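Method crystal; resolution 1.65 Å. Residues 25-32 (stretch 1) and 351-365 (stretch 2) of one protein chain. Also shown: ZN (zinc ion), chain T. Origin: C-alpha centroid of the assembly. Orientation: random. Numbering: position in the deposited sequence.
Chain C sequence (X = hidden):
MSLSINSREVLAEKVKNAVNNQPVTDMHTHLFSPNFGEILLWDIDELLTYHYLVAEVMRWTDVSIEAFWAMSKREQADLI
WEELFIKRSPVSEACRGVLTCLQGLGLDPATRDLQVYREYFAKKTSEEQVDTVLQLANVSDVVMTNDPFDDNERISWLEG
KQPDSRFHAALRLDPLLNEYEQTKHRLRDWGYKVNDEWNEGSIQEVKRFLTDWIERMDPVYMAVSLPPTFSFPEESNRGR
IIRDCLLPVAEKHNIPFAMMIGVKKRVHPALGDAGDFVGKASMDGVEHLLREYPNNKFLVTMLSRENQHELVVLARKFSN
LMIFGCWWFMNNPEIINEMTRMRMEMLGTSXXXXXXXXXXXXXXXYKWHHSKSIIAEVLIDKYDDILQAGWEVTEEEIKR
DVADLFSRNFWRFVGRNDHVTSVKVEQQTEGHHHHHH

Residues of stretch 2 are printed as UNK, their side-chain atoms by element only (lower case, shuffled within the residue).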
# COMPACT_ATOMS: atom_id res chain seq x y z
N THR C 25 3.74 24.68 -14.52
CA THR C 25 5.16 24.38 -14.77
C THR C 25 5.29 22.88 -14.69
O THR C 25 4.98 22.27 -13.63
CB THR C 25 6.11 25.06 -13.80
OG1 THR C 25 6.02 26.48 -14.01
CG2 THR C 25 7.55 24.60 -14.02
N ASP C 26 5.80 22.27 -15.76
CA ASP C 26 5.89 20.79 -15.81
C ASP C 26 7.36 20.51 -15.58
O ASP C 26 8.20 20.72 -16.50
CB ASP C 26 5.41 20.29 -17.18
CG ASP C 26 5.32 18.77 -17.28
OD1 ASP C 26 5.91 18.12 -16.38
OD2 ASP C 26 4.67 18.28 -18.22
N MET C 27 7.72 20.10 -14.37
CA MET C 27 9.15 20.22 -14.00
C MET C 27 10.04 19.04 -14.34
O MET C 27 11.21 19.03 -13.92
CB MET C 27 9.40 20.70 -12.57
CG MET C 27 8.61 19.96 -11.44
SD MET C 27 9.13 18.24 -11.33
CE MET C 27 10.80 18.36 -10.63
N HIS C 28 9.50 18.07 -15.05
CA HIS C 28 10.35 17.01 -15.61
C HIS C 28 9.63 16.40 -16.81
O HIS C 28 8.58 15.76 -16.63
CB HIS C 28 10.63 15.88 -14.59
CG HIS C 28 11.40 14.75 -15.19
ND1 HIS C 28 12.65 14.92 -15.74
CD2 HIS C 28 11.08 13.44 -15.39
CE1 HIS C 28 13.08 13.77 -16.22
NE2 HIS C 28 12.14 12.86 -16.04
N THR C 29 10.19 16.59 -18.02
CA THR C 29 9.65 16.00 -19.23
C THR C 29 10.83 15.52 -20.07
O THR C 29 11.94 15.87 -19.77
CB THR C 29 8.84 16.99 -20.12
OG1 THR C 29 9.74 17.87 -20.84
CG2 THR C 29 7.85 17.86 -19.29
N HIS C 30 10.50 14.86 -21.16
CA HIS C 30 11.49 14.44 -22.17
C HIS C 30 11.15 15.16 -23.47
O HIS C 30 11.28 14.59 -24.53
CB HIS C 30 11.41 12.94 -22.33
CG HIS C 30 12.03 12.25 -21.18
ND1 HIS C 30 13.39 12.02 -21.09
CD2 HIS C 30 11.50 11.83 -20.00
CE1 HIS C 30 13.66 11.46 -19.93
NE2 HIS C 30 12.54 11.34 -19.25
N LEU C 31 10.61 16.37 -23.37
CA LEU C 31 10.29 17.15 -24.56
C LEU C 31 11.47 18.14 -24.85
O LEU C 31 12.29 18.40 -23.99
CB LEU C 31 9.01 17.96 -24.36
CG LEU C 31 7.81 17.05 -24.04
CD1 LEU C 31 6.60 17.98 -23.79
CD2 LEU C 31 7.54 16.15 -25.21
N PHE C 32 11.51 18.69 -26.07
CA PHE C 32 12.54 19.72 -26.36
C PHE C 32 11.94 20.95 -27.06
O PHE C 32 10.92 20.83 -27.72
CB PHE C 32 13.62 19.12 -27.30
CG PHE C 32 14.36 17.96 -26.70
CD1 PHE C 32 15.49 18.16 -25.92
CD2 PHE C 32 13.90 16.64 -26.91
CE1 PHE C 32 16.19 17.06 -25.33
CE2 PHE C 32 14.59 15.53 -26.31
CZ PHE C 32 15.72 15.74 -25.53
N UNK C 351 4.70 20.43 -1.36
CA UNK C 351 5.28 19.48 -2.29
C UNK C 351 4.84 19.79 -3.69
O UNK C 351 4.00 20.68 -3.89
c UNK C 351 2.34 18.25 -1.17
c UNK C 351 0.57 17.17 -2.43
c UNK C 351 2.91 16.94 -3.12
c UNK C 351 0.98 17.97 -1.35
c UNK C 351 3.30 17.77 -2.10
c UNK C 351 4.82 18.04 -1.91
c UNK C 351 1.53 16.64 -3.33
N UNK C 352 5.37 19.06 -4.66
CA UNK C 352 4.99 19.22 -6.07
C UNK C 352 4.22 17.94 -6.47
O UNK C 352 4.81 16.84 -6.62
c UNK C 352 8.46 20.70 -7.12
c UNK C 352 7.02 20.70 -6.53
c UNK C 352 6.24 19.42 -6.98
c UNK C 352 5.87 19.40 -8.48
N UNK C 353 2.90 18.06 -6.58
CA UNK C 353 2.11 16.80 -6.82
C UNK C 353 2.39 16.06 -8.12
O UNK C 353 2.25 14.82 -8.16
c UNK C 353 0.64 17.26 -6.80
c UNK C 353 2.03 19.24 -6.34
c UNK C 353 0.70 18.77 -6.99
N UNK C 354 2.75 16.73 -9.21
CA UNK C 354 2.82 15.98 -10.46
C UNK C 354 3.82 16.60 -11.45
O UNK C 354 4.11 17.81 -11.37
c UNK C 354 1.45 15.86 -11.11
n UNK C 354 0.85 12.57 -12.28
o UNK C 354 2.92 13.28 -11.63
c UNK C 354 1.78 13.53 -12.05
c UNK C 354 1.37 14.98 -12.35
N UNK C 355 4.30 15.73 -12.34
CA UNK C 355 5.02 16.12 -13.55
C UNK C 355 4.52 15.17 -14.63
O UNK C 355 3.97 14.13 -14.29
c UNK C 355 7.06 14.62 -13.16
n UNK C 355 7.97 12.62 -13.26
c UNK C 355 7.48 12.77 -12.03
n UNK C 355 6.93 13.97 -11.95
c UNK C 355 7.71 13.76 -13.98
c UNK C 355 6.54 16.02 -13.38
N UNK C 356 4.75 15.47 -15.91
CA UNK C 356 4.23 14.60 -16.97
C UNK C 356 5.19 13.51 -17.39
O UNK C 356 4.76 12.43 -17.85
o UNK C 356 4.96 15.88 -18.92
c UNK C 356 3.81 15.39 -18.21
N UNK C 357 6.49 13.81 -17.32
CA UNK C 357 7.49 12.96 -17.95
C UNK C 357 7.14 12.72 -19.45
O UNK C 357 7.42 11.65 -19.98
o UNK C 357 9.63 11.32 -17.78
o UNK C 357 8.93 10.87 -15.70
c UNK C 357 7.48 11.61 -17.25
c UNK C 357 8.77 11.21 -16.88
N UNK C 358 6.47 13.68 -20.09
CA UNK C 358 6.02 13.48 -21.49
C UNK C 358 7.23 13.20 -22.39
O UNK C 358 8.20 13.97 -22.33
c UNK C 358 5.27 14.73 -22.02
N UNK C 359 7.14 12.14 -23.18
CA UNK C 359 8.10 11.88 -24.28
C UNK C 359 7.62 12.34 -25.63
O UNK C 359 8.43 12.56 -26.56
c UNK C 359 9.24 9.93 -23.17
n UNK C 359 12.87 7.96 -21.66
n UNK C 359 12.40 8.51 -23.85
c UNK C 359 8.41 10.38 -24.36
c UNK C 359 11.98 8.22 -22.62
c UNK C 359 9.64 8.47 -23.33
n UNK C 359 10.68 8.18 -22.35
N UNK C 360 6.31 12.47 -25.78
CA UNK C 360 5.68 12.87 -27.03
C UNK C 360 4.87 14.11 -26.69
O UNK C 360 4.11 14.11 -25.70
c UNK C 360 4.03 12.26 -28.84
c UNK C 360 4.76 11.77 -27.58
c UNK C 360 5.57 10.47 -27.87
N UNK C 361 5.06 15.16 -27.49
CA UNK C 361 4.48 16.48 -27.19
C UNK C 361 3.02 16.43 -26.74
O UNK C 361 2.70 16.98 -25.69
c UNK C 361 4.16 19.47 -29.65
c UNK C 361 4.61 19.61 -27.16
c UNK C 361 4.55 17.39 -28.42
c UNK C 361 3.97 18.81 -28.27
N UNK C 362 2.16 15.76 -27.51
CA UNK C 362 0.70 15.77 -27.21
C UNK C 362 0.32 15.16 -25.87
O UNK C 362 -0.77 15.47 -25.36
c UNK C 362 -0.12 15.06 -28.27
c UNK C 362 1.15 15.61 -30.45
o UNK C 362 1.22 16.26 -31.50
c UNK C 362 -0.14 15.77 -29.63
o UNK C 362 2.06 14.84 -30.08
N UNK C 363 1.22 14.38 -25.28
CA UNK C 363 0.96 13.78 -23.97
C UNK C 363 0.76 14.81 -22.85
O UNK C 363 0.16 14.52 -21.80
o UNK C 363 4.45 11.28 -23.68
c UNK C 363 3.46 10.79 -24.20
n UNK C 363 3.41 9.51 -24.55
c UNK C 363 2.10 12.86 -23.58
c UNK C 363 2.22 11.62 -24.48
N UNK C 364 1.28 16.02 -23.01
CA UNK C 364 0.97 17.10 -22.06
C UNK C 364 -0.53 17.22 -21.90
O UNK C 364 -0.98 17.51 -20.77
c UNK C 364 3.02 18.49 -22.56
c UNK C 364 3.55 18.36 -21.15
c UNK C 364 1.53 18.44 -22.56
c UNK C 364 3.42 19.88 -23.10
N UNK C 365 -1.29 16.97 -22.96
CA UNK C 365 -2.75 17.16 -22.87
C UNK C 365 -3.28 16.16 -21.82
O UNK C 365 -3.90 16.58 -20.82
c UNK C 365 -3.46 16.94 -24.21
c UNK C 365 -3.56 17.84 -26.65
c UNK C 365 -5.02 17.08 -24.06
c UNK C 365 -2.99 18.02 -25.20
ZN ZN T . 11.67 11.01 -17.18
O HOH W 1 5.53 19.90 -12.46
O HOH W 2 10.06 14.76 -27.44
O HOH W 3 11.10 12.00 -26.28
O HOH W 4 12.22 9.52 -16.33

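Position 351 carries one carbon and then a six-carbon ring, out of reach of stretch 1; it is Phe-351. At 352 four carbons fork at the first, one arm two carbons long, and a methyl lies 4.1 Å from Met-27 CG: Ile-352, its CG2 making that apolar contact. Three carbons at 353 close onto the backbone nitrogen, which identifies Pro-353. Position 354 has three carbons, the third bearing one oxygen and one nitrogen, without direct contact to stretch 1; it is Gln-354, whose backbone O shares water 1 with Thr-25 O and Met-27 N.

At 355 one carbon leads to a five-membered ring of three carbons and two nitrogens, near the sulfur of Met-27 and the backbone of His-28. This is His-355; its CD2 lies 3.4 Å from His-28 O, with the oxygen at the ring edge. Position 356 has one carbon and one oxygen, the latter 2.5 Å from Asp-26 OD2, as expected of Ser-356. Its OG donates to OD2 while its backbone N donates to Asp-26 OD1 (2.9 Å), so both carboxylate oxygens are engaged.

Two carbons at 357, the second bearing two oxygens, reach between His-28 and His-30 to the zinc. This is Asp-357: OD1 binds the metal at 2.1 Å, and OD2 accepts a hydrogen bond from His-355 NE2 (3.2 Å). A single carbon at 358, 3.9 Å from Leu-31 CD1, marks Ala-358. Position 359 has three carbons, a nitrogen and a carbon carrying two more nitrogens; this planar end lies flat on the His-30 ring, centres 4.3 Å apart and planes at 12°. It is Arg-359.

At 360 one carbon carries two others and points away from stretch 1: Val-360. Four carbons forked at the second at 361 approach Leu-31 and define Leu-361, with CD1 4.2 Å from Leu-31 CD1. Position 362 has three carbons, the third with two oxygens, and no contact: Glu-362. At 363 three carbons end in one oxygen and one nitrogen; Gln-363 accepts from Arg-359 N and Val-360 N through OE1. Four carbons forked at the second at 364 reach Asp-26 and Leu-31, giving Leu-364. At 365 four carbons fork at the first, out of reach: Ile-365.

The contact combines backbone pairing with shared metal binding. Asp-357 N donates to His-28 O (2.9 Å) and His-30 N to Ala-358 O (2.7 Å), while His-28 NE2 and His-30 NE2 bind zinc at 2.2 and 2.3 Å. Asp-357 and water 4 join them, and Leu-31 packs against Ala-358, Leu-361 and Leu-364.

Stretch 2 351-365: FIPQHSDARVLEQLI
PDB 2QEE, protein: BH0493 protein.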